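Local coordinates for alkyl hydroperoxide reductase AhpD (Legionella pneumophila, PDB 5DIK), which probably acts as an alkyl hydroperoxidase of the AhpD-like clan, reducing peroxides through a redox-active cysteine pair in a possible antioxidative response, at residues Q68-I73 with A109-E114; I59-A64 with E88-T93. All blocks are in the same frame, centred on the assembly; numbering follows the deposited sequence.

Contact 1. Residues Q68-I73 with A109-E114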
ATOM      1  N   GLN A  68      -1.120  -8.435   0.321  1.00 15.82           N
ATOM      2  CA  GLN A  68      -2.239  -8.823   1.196  1.00 16.82           C
ATOM      3  C   GLN A  68      -3.489  -9.124   0.388  1.00 16.41           C
ATOM      4  O   GLN A  68      -4.574  -8.711   0.747  1.00 16.42           O
ATOM      5  CB  GLN A  68      -2.510  -7.706   2.231  1.00 18.53           C
ATOM      6  CG  GLN A  68      -1.262  -7.354   3.017  1.00 18.22           C
ATOM      7  CD  GLN A  68      -1.420  -6.239   4.056  1.00 21.75           C
ATOM      8  OE1 GLN A  68      -0.434  -5.831   4.664  1.00 27.08           O
ATOM      9  NE2 GLN A  68      -2.635  -5.740   4.253  1.00 21.00           N
ATOM     10  N   CYS A  69      -3.302  -9.919  -0.663  1.00 16.26           N
ATOM     11  CA  CYS A  69      -4.334 -10.193  -1.622  0.80 17.40           C
ATOM     12  C   CYS A  69      -4.741 -11.692  -1.559  1.00 17.54           C
ATOM     13  O   CYS A  69      -4.065 -12.532  -2.107  1.00 16.04           O
ATOM     14  CB  CYS A  69      -3.848  -9.840  -3.014  0.80 17.39           C
ATOM     15  SG  CYS A  69      -5.213  -9.977  -4.188  0.80 20.33           S
ATOM     16  N   PRO A  70      -5.838 -12.004  -0.849  1.00 18.38           N
ATOM     17  CA  PRO A  70      -6.242 -13.439  -0.673  1.00 18.95           C
ATOM     18  C   PRO A  70      -6.488 -14.151  -1.991  1.00 18.64           C
ATOM     19  O   PRO A  70      -6.078 -15.298  -2.150  1.00 20.31           O
ATOM     20  CB  PRO A  70      -7.541 -13.347   0.141  1.00 19.32           C
ATOM     21  CG  PRO A  70      -7.412 -12.087   0.915  1.00 21.41           C
ATOM     22  CD  PRO A  70      -6.718 -11.117  -0.057  1.00 18.79           C
ATOM     23  N   GLY A  71      -7.056 -13.446  -2.958  1.00 17.76           N
ATOM     24  CA  GLY A  71      -7.227 -13.985  -4.290  1.00 18.63           C
ATOM     25  C   GLY A  71      -5.956 -14.402  -4.962  1.00 18.41           C
ATOM     26  O   GLY A  71      -5.852 -15.536  -5.467  1.00 18.63           O
ATOM     27  N   CYS A  72      -4.981 -13.485  -4.988  1.00 17.83           N
ATOM     28  CA  CYS A  72      -3.667 -13.754  -5.534  0.50 17.65           C
ATOM     29  C   CYS A  72      -3.003 -14.898  -4.786  1.00 16.93           C
ATOM     30  O   CYS A  72      -2.391 -15.772  -5.387  1.00 17.07           O
ATOM     31  CB  CYS A  72      -2.784 -12.524  -5.352  0.50 18.32           C
ATOM     32  SG  CYS A  72      -3.507 -10.976  -5.946  0.50 19.00           S
ATOM     33  N   ILE A  73      -3.158 -14.894  -3.467  1.00 16.19           N
ATOM     34  CA  ILE A  73      -2.542 -15.963  -2.644  1.00 16.79           C
ATOM     35  C   ILE A  73      -3.116 -17.340  -3.063  1.00 17.36           C
ATOM     36  O   ILE A  73      -2.366 -18.312  -3.258  1.00 17.74           O
ATOM     37  CB  ILE A  73      -2.719 -15.692  -1.136  1.00 17.46           C
ATOM     38  CG1 ILE A  73      -1.783 -14.554  -0.723  1.00 17.27           C
ATOM     39  CG2 ILE A  73      -2.370 -16.930  -0.294  1.00 18.48           C
ATOM     40  CD1 ILE A  73      -2.084 -13.997   0.657  1.00 18.07           C
ATOM     41  N   ALA A 109       1.325 -14.563   5.435  1.00 15.23           N
ATOM     42  CA  ALA A 109       2.125 -15.771   5.217  1.00 15.79           C
ATOM     43  C   ALA A 109       1.353 -16.964   5.768  1.00 16.69           C
ATOM     44  O   ALA A 109       1.380 -18.047   5.181  1.00 15.75           O
ATOM     45  CB  ALA A 109       3.483 -15.640   5.875  1.00 16.53           C
ATOM     46  N   ALA A 110       0.678 -16.759   6.896  1.00 16.31           N
ATOM     47  CA  ALA A 110      -0.188 -17.789   7.455  1.00 18.81           C
ATOM     48  C   ALA A 110      -1.275 -18.189   6.480  1.00 19.86           C
ATOM     49  O   ALA A 110      -1.516 -19.375   6.270  1.00 19.39           O
ATOM     50  CB  ALA A 110      -0.790 -17.339   8.776  1.00 19.22           C
ATOM     51  N   GLU A 111      -1.901 -17.214   5.831  1.00 19.68           N
ATOM     52  CA  GLU A 111      -2.885 -17.490   4.788  1.00 20.05           C
ATOM     53  C   GLU A 111      -2.282 -18.255   3.622  1.00 19.93           C
ATOM     54  O   GLU A 111      -2.911 -19.180   3.086  1.00 18.80           O
ATOM     55  CB  GLU A 111      -3.510 -16.182   4.245  1.00 23.46           C
ATOM     56  CG  GLU A 111      -4.379 -15.461   5.245  1.00 29.81           C
ATOM     57  CD  GLU A 111      -5.533 -14.686   4.603  1.00 38.59           C
ATOM     58  OE1 GLU A 111      -5.682 -14.661   3.340  1.00 43.34           O
ATOM     59  OE2 GLU A 111      -6.320 -14.094   5.379  1.00 45.64           O
ATOM     60  N   ALA A 112      -1.069 -17.877   3.195  1.00 18.07           N
ATOM     61  CA  ALA A 112      -0.429 -18.592   2.103  1.00 17.94           C
ATOM     62  C   ALA A 112      -0.167 -20.097   2.436  1.00 19.42           C
ATOM     63  O   ALA A 112      -0.279 -20.961   1.578  1.00 16.84           O
ATOM     64  CB  ALA A 112       0.870 -17.922   1.717  1.00 18.68           C
ATOM     65  N   LEU A 113       0.258 -20.368   3.657  1.00 19.17           N
ATOM     66  CA  LEU A 113       0.544 -21.752   4.052  1.00 20.54           C
ATOM     67  C   LEU A 113      -0.779 -22.536   4.054  1.00 20.86           C
ATOM     68  O   LEU A 113      -0.827 -23.648   3.560  1.00 22.47           O
ATOM     69  CB  LEU A 113       1.186 -21.810   5.419  1.00 22.53           C
ATOM     70  CG  LEU A 113       1.556 -23.231   5.875  1.00 23.85           C
ATOM     71  CD1 LEU A 113       2.503 -23.897   4.888  1.00 25.64           C
ATOM     72  CD2 LEU A 113       2.176 -23.196   7.247  1.00 24.36           C
ATOM     73  N   GLU A 114      -1.839 -21.937   4.580  1.00 21.58           N
ATOM     74  CA  GLU A 114      -3.171 -22.551   4.551  1.00 24.52           C
ATOM     75  C   GLU A 114      -3.613 -22.880   3.127  1.00 24.67           C
ATOM     76  O   GLU A 114      -4.064 -23.998   2.865  1.00 20.18           O
ATOM     77  CB  GLU A 114      -4.215 -21.664   5.248  1.00 28.36           C
ATOM     78  CG  GLU A 114      -5.627 -22.240   5.259  1.00 33.09           C
ATOM     79  CD  GLU A 114      -6.663 -21.272   5.814  1.00 39.31           C
ATOM     80  OE1 GLU A 114      -6.316 -20.407   6.635  1.00 46.25           O
ATOM     81  OE2 GLU A 114      -7.845 -21.382   5.437  1.00 48.52           O
TER

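Contact 2. Residues I59-A64 with E88-T93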
ATOM      1  N   ILE A  59       8.220 -15.887  -6.651  1.00 14.58           N
ATOM      2  CA  ILE A  59       8.227 -14.427  -6.625  1.00 15.20           C
ATOM      3  C   ILE A  59       6.804 -13.876  -6.589  1.00 14.39           C
ATOM      4  O   ILE A  59       6.502 -12.992  -5.775  1.00 14.91           O
ATOM      5  CB  ILE A  59       9.006 -13.849  -7.819  1.00 15.83           C
ATOM      6  CG1 ILE A  59      10.486 -14.225  -7.693  1.00 17.14           C
ATOM      7  CG2 ILE A  59       8.831 -12.327  -7.920  1.00 15.64           C
ATOM      8  CD1 ILE A  59      11.247 -14.024  -8.993  1.00 18.09           C
ATOM      9  N   ALA A  60       5.919 -14.422  -7.414  1.00 14.01           N
ATOM     10  CA  ALA A  60       4.510 -13.999  -7.422  1.00 14.71           C
ATOM     11  C   ALA A  60       3.865 -14.218  -6.053  1.00 14.18           C
ATOM     12  O   ALA A  60       3.111 -13.372  -5.594  1.00 13.97           O
ATOM     13  CB  ALA A  60       3.724 -14.718  -8.502  1.00 14.57           C
ATOM     14  N   MET A  61       4.180 -15.333  -5.404  1.00 14.58           N
ATOM     15  CA  MET A  61       3.611 -15.629  -4.062  1.00 15.79           C
ATOM     16  C   MET A  61       4.095 -14.627  -3.021  1.00 14.70           C
ATOM     17  O   MET A  61       3.298 -14.134  -2.229  1.00 14.85           O
ATOM     18  CB  MET A  61       3.948 -17.038  -3.607  1.00 17.09           C
ATOM     19  CG  MET A  61       3.444 -17.342  -2.188  1.00 20.08           C
ATOM     20  SD  MET A  61       1.654 -17.121  -2.003  1.00 24.74           S
ATOM     21  CE  MET A  61       1.256 -18.666  -2.813  1.00 22.44           C
ATOM     22  N   ALA A  62       5.380 -14.307  -3.039  1.00 14.27           N
ATOM     23  CA  ALA A  62       5.902 -13.258  -2.166  1.00 14.67           C
ATOM     24  C   ALA A  62       5.187 -11.933  -2.348  1.00 13.73           C
ATOM     25  O   ALA A  62       4.813 -11.288  -1.352  1.00 13.42           O
ATOM     26  CB  ALA A  62       7.397 -13.078  -2.345  1.00 14.13           C
ATOM     27  N   LEU A  63       4.978 -11.541  -3.601  1.00 13.99           N
ATOM     28  CA  LEU A  63       4.283 -10.307  -3.936  1.00 14.89           C
ATOM     29  C   LEU A  63       2.814 -10.337  -3.507  1.00 14.59           C
ATOM     30  O   LEU A  63       2.276  -9.345  -3.027  1.00 13.33           O
ATOM     31  CB  LEU A  63       4.362 -10.064  -5.460  1.00 16.67           C
ATOM     32  CG  LEU A  63       5.720  -9.640  -5.975  1.00 18.85           C
ATOM     33  CD1 LEU A  63       5.837  -9.809  -7.487  1.00 21.07           C
ATOM     34  CD2 LEU A  63       5.951  -8.197  -5.636  1.00 19.60           C
ATOM     35  N   ALA A  64       2.171 -11.486  -3.684  1.00 14.81           N
ATOM     36  CA  ALA A  64       0.799 -11.661  -3.221  1.00 15.09           C
ATOM     37  C   ALA A  64       0.622 -11.487  -1.717  1.00 14.26           C
ATOM     38  O   ALA A  64      -0.387 -10.922  -1.272  1.00 14.80           O
ATOM     39  CB  ALA A  64       0.260 -13.022  -3.674  1.00 15.90           C
ATOM     40  N   GLU A  88       9.187 -26.384   1.717  1.00 23.99           N
ATOM     41  CA  GLU A  88      10.331 -25.625   2.161  1.00 23.96           C
ATOM     42  C   GLU A  88      10.658 -24.414   1.262  1.00 22.36           C
ATOM     43  O   GLU A  88      11.046 -23.371   1.776  1.00 19.06           O
ATOM     44  CB  GLU A  88      11.583 -26.506   2.312  1.00 29.14           C
ATOM     45  CG  GLU A  88      12.838 -25.771   2.827  1.00 37.54           C
ATOM     46  CD  GLU A  88      12.737 -25.194   4.251  1.00 43.18           C
ATOM     47  OE1 GLU A  88      11.859 -25.634   5.013  0.60 50.43           O
ATOM     48  OE2 GLU A  88      13.538 -24.299   4.606  1.00 47.18           O
ATOM     49  N   GLU A  89      10.535 -24.573  -0.044  1.00 19.31           N
ATOM     50  CA  GLU A  89      10.696 -23.430  -0.972  1.00 21.71           C
ATOM     51  C   GLU A  89       9.633 -22.378  -0.651  1.00 19.54           C
ATOM     52  O   GLU A  89       9.942 -21.189  -0.613  1.00 18.48           O
ATOM     53  CB  GLU A  89      10.589 -23.874  -2.449  1.00 22.41           C
ATOM     54  CG  GLU A  89      11.770 -24.708  -2.898  1.00 25.24           C
ATOM     55  CD  GLU A  89      11.549 -25.434  -4.225  1.00 27.93           C
ATOM     56  OE1 GLU A  89      10.398 -25.794  -4.577  1.00 28.32           O
ATOM     57  OE2 GLU A  89      12.546 -25.637  -4.924  1.00 31.72           O
ATOM     58  N   LEU A  90       8.393 -22.810  -0.422  1.00 18.31           N
ATOM     59  CA  LEU A  90       7.335 -21.855  -0.047  1.00 19.87           C
ATOM     60  C   LEU A  90       7.682 -21.121   1.251  1.00 19.18           C
ATOM     61  O   LEU A  90       7.617 -19.889   1.312  1.00 16.70           O
ATOM     62  CB  LEU A  90       5.977 -22.548   0.063  1.00 20.80           C
ATOM     63  CG  LEU A  90       4.863 -21.684   0.655  1.00 23.24           C
ATOM     64  CD1 LEU A  90       4.501 -20.586  -0.320  1.00 24.36           C
ATOM     65  CD2 LEU A  90       3.634 -22.505   0.990  1.00 24.95           C
ATOM     66  N   LEU A  91       8.047 -21.880   2.300  1.00 18.22           N
ATOM     67  CA  LEU A  91       8.357 -21.282   3.572  1.00 20.70           C
ATOM     68  C   LEU A  91       9.449 -20.225   3.430  1.00 19.41           C
ATOM     69  O   LEU A  91       9.396 -19.190   4.079  1.00 18.73           O
ATOM     70  CB  LEU A  91       8.755 -22.330   4.611  1.00 21.84           C
ATOM     71  CG  LEU A  91       7.624 -23.271   5.066  1.00 23.73           C
ATOM     72  CD1 LEU A  91       8.204 -24.327   5.993  1.00 24.92           C
ATOM     73  CD2 LEU A  91       6.497 -22.529   5.758  1.00 26.51           C
ATOM     74  N   GLU A  92      10.462 -20.512   2.635  1.00 19.72           N
ATOM     75  CA  GLU A  92      11.575 -19.594   2.514  1.00 21.43           C
ATOM     76  C   GLU A  92      11.166 -18.321   1.780  1.00 19.88           C
ATOM     77  O   GLU A  92      11.656 -17.229   2.100  1.00 18.66           O
ATOM     78  CB  GLU A  92      12.789 -20.270   1.888  1.00 25.15           C
ATOM     79  CG  GLU A  92      13.360 -21.318   2.869  1.00 27.38           C
ATOM     80  CD  GLU A  92      14.704 -21.891   2.491  1.00 33.51           C
ATOM     81  OE1 GLU A  92      15.388 -21.301   1.602  1.00 35.34           O
ATOM     82  OE2 GLU A  92      15.072 -22.954   3.088  1.00 33.48           O
ATOM     83  N   THR A  93      10.265 -18.472   0.832  1.00 17.17           N
ATOM     84  CA  THR A  93       9.727 -17.323   0.140  1.00 19.16           C
ATOM     85  C   THR A  93       8.894 -16.462   1.084  1.00 16.77           C
ATOM     86  O   THR A  93       8.993 -15.227   1.091  1.00 16.57           O
ATOM     87  CB  THR A  93       8.922 -17.754  -1.075  1.00 20.79           C
ATOM     88  OG1 THR A  93       9.745 -18.597  -1.902  1.00 25.06           O
ATOM     89  CG2 THR A  93       8.544 -16.559  -1.869  1.00 20.97           C
TER

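Contact 1. Residues Q68-I73 with A109-E114
Pro70 and Ile73 bring the first turn of the helix that starts at the CXXC motif of this AhpD-like fold against Glu111 and Ala112 of helix 102-120. The same turn carries Cys69 and Cys72, the pair of the disulfide seen in this crystal.

The apolar part of the contact is carried by Ile73. Its CG2 methyl, anti to the backbone N, is the branch laid on the backbone at Ala112, 3.5 Å from Ala112 CA, and it lies 3.9 Å from Ala112 CB; the small alanine lets the helices approach until the CA atoms of Ile73 and Ala112 are 5.8 Å apart. CD1 of Ile73, at the end of the CG1 branch (chi1 -73°), leans toward CB of Glu111, at 4.4 Å. Tyr108 and Ala115 of helix 102-120 continue this apolar surface around Ile73.

The second kind of contact sets a carboxylate against a ring. Glu111 is bent at chi2 (-149°), and this swings its OE1 over Pro70, where it lies 3.9 Å from both CB and CG of the proline. OE1 is buried here without a hydrogen-bonding partner in the model, whereas OE2 has a long, weak ion pair with Lys12. Tyr108 of a second subunit also packs on Pro70 and on Cys69.

Backbone bonds fix the turn that presents these groups. Gln68, the first residue past the preceding helix, closes it with a Schellman motif, Cys69 takes the N-cap position of the next, and Ile73 N donates to Cys69 O at 2.9 Å.

Contact 2. Residues I59-A64 with E88-T93
Thr93 faces Ala62 across the contact, and the flat group behind it is the peptide carbonyl of Glu89, one turn earlier in the same helix. Two donors of Thr93 reach Glu89 O from opposite faces of the carbonyl plane: the backbone N at 3.1 Å, and the hydroxyl OG1 at 2.9 Å, tilted 32° from that plane. The hydroxyl is thus spent on its own helix, and the methyl branch is left to make the contact.

That branch, CG2, stands anti to the backbone N of Thr93, with OG1 beside that N (chi1 -54°); the CB of Thr93 is directed toward helix 53-66, and CG2 makes the contact. It meets the methyl of Ala62 at 3.7 Å, CG2 to CB, and also approaches Ala62 N at 4.1 Å. With only a methyl on one side and a short branched residue on the other, the CA atoms of Ala62 and Thr93 come within 6.0 Å. Leu58 from helix 53-66 adds to the packing on Thr93, and Leu51 of a fourth subunit touches it as well.

Beside this pair, Met61 and Leu90 form the second apolar touch. With CG anti to the backbone N (chi1 177°), Met61 offers that carbon to Leu90 CD1, 3.9 Å away; the bends at chi2 and chi3 set the course of the thioether beyond it. The two side chains cross at a slant, Leu90 reaching over with CD1. Further along, Met61 packs on Ser77 and Leu80 of helix 70-82 and on Ala112, while Phe116 packs on Leu90, both partners on helix 102-120.

Across the contact, then, carbon meets carbon: with the Thr93 hydroxyl bound to its own helix, helices 53-66 and 87-99 are held here by van der Waals fit and by burial from water.

How the contacts relate
The centres of contacts 1 and 2 lie 10 Å apart within the all-helical chain. Their segments alternate along the chain, in the order 59-64, 68-73, 88-93 and 109-114, so four successive helices are interlocked. The two contacts also touch: Met61 SD lies 3.9 Å from Ala112 CB, and Ala64 O probably accepts a hydrogen bond from Cys69 N where helix 53-66 passes into the CXXC turn. Contact 1 joins the helix bearing the cysteine pair to helix 102-120, and contact 2 joins helix 53-66 to helix 87-99. The disulfide-bearing turn thus packs against helices 53-66 and 102-120, with other subunits of the six-chain assembly adjoining both contacts.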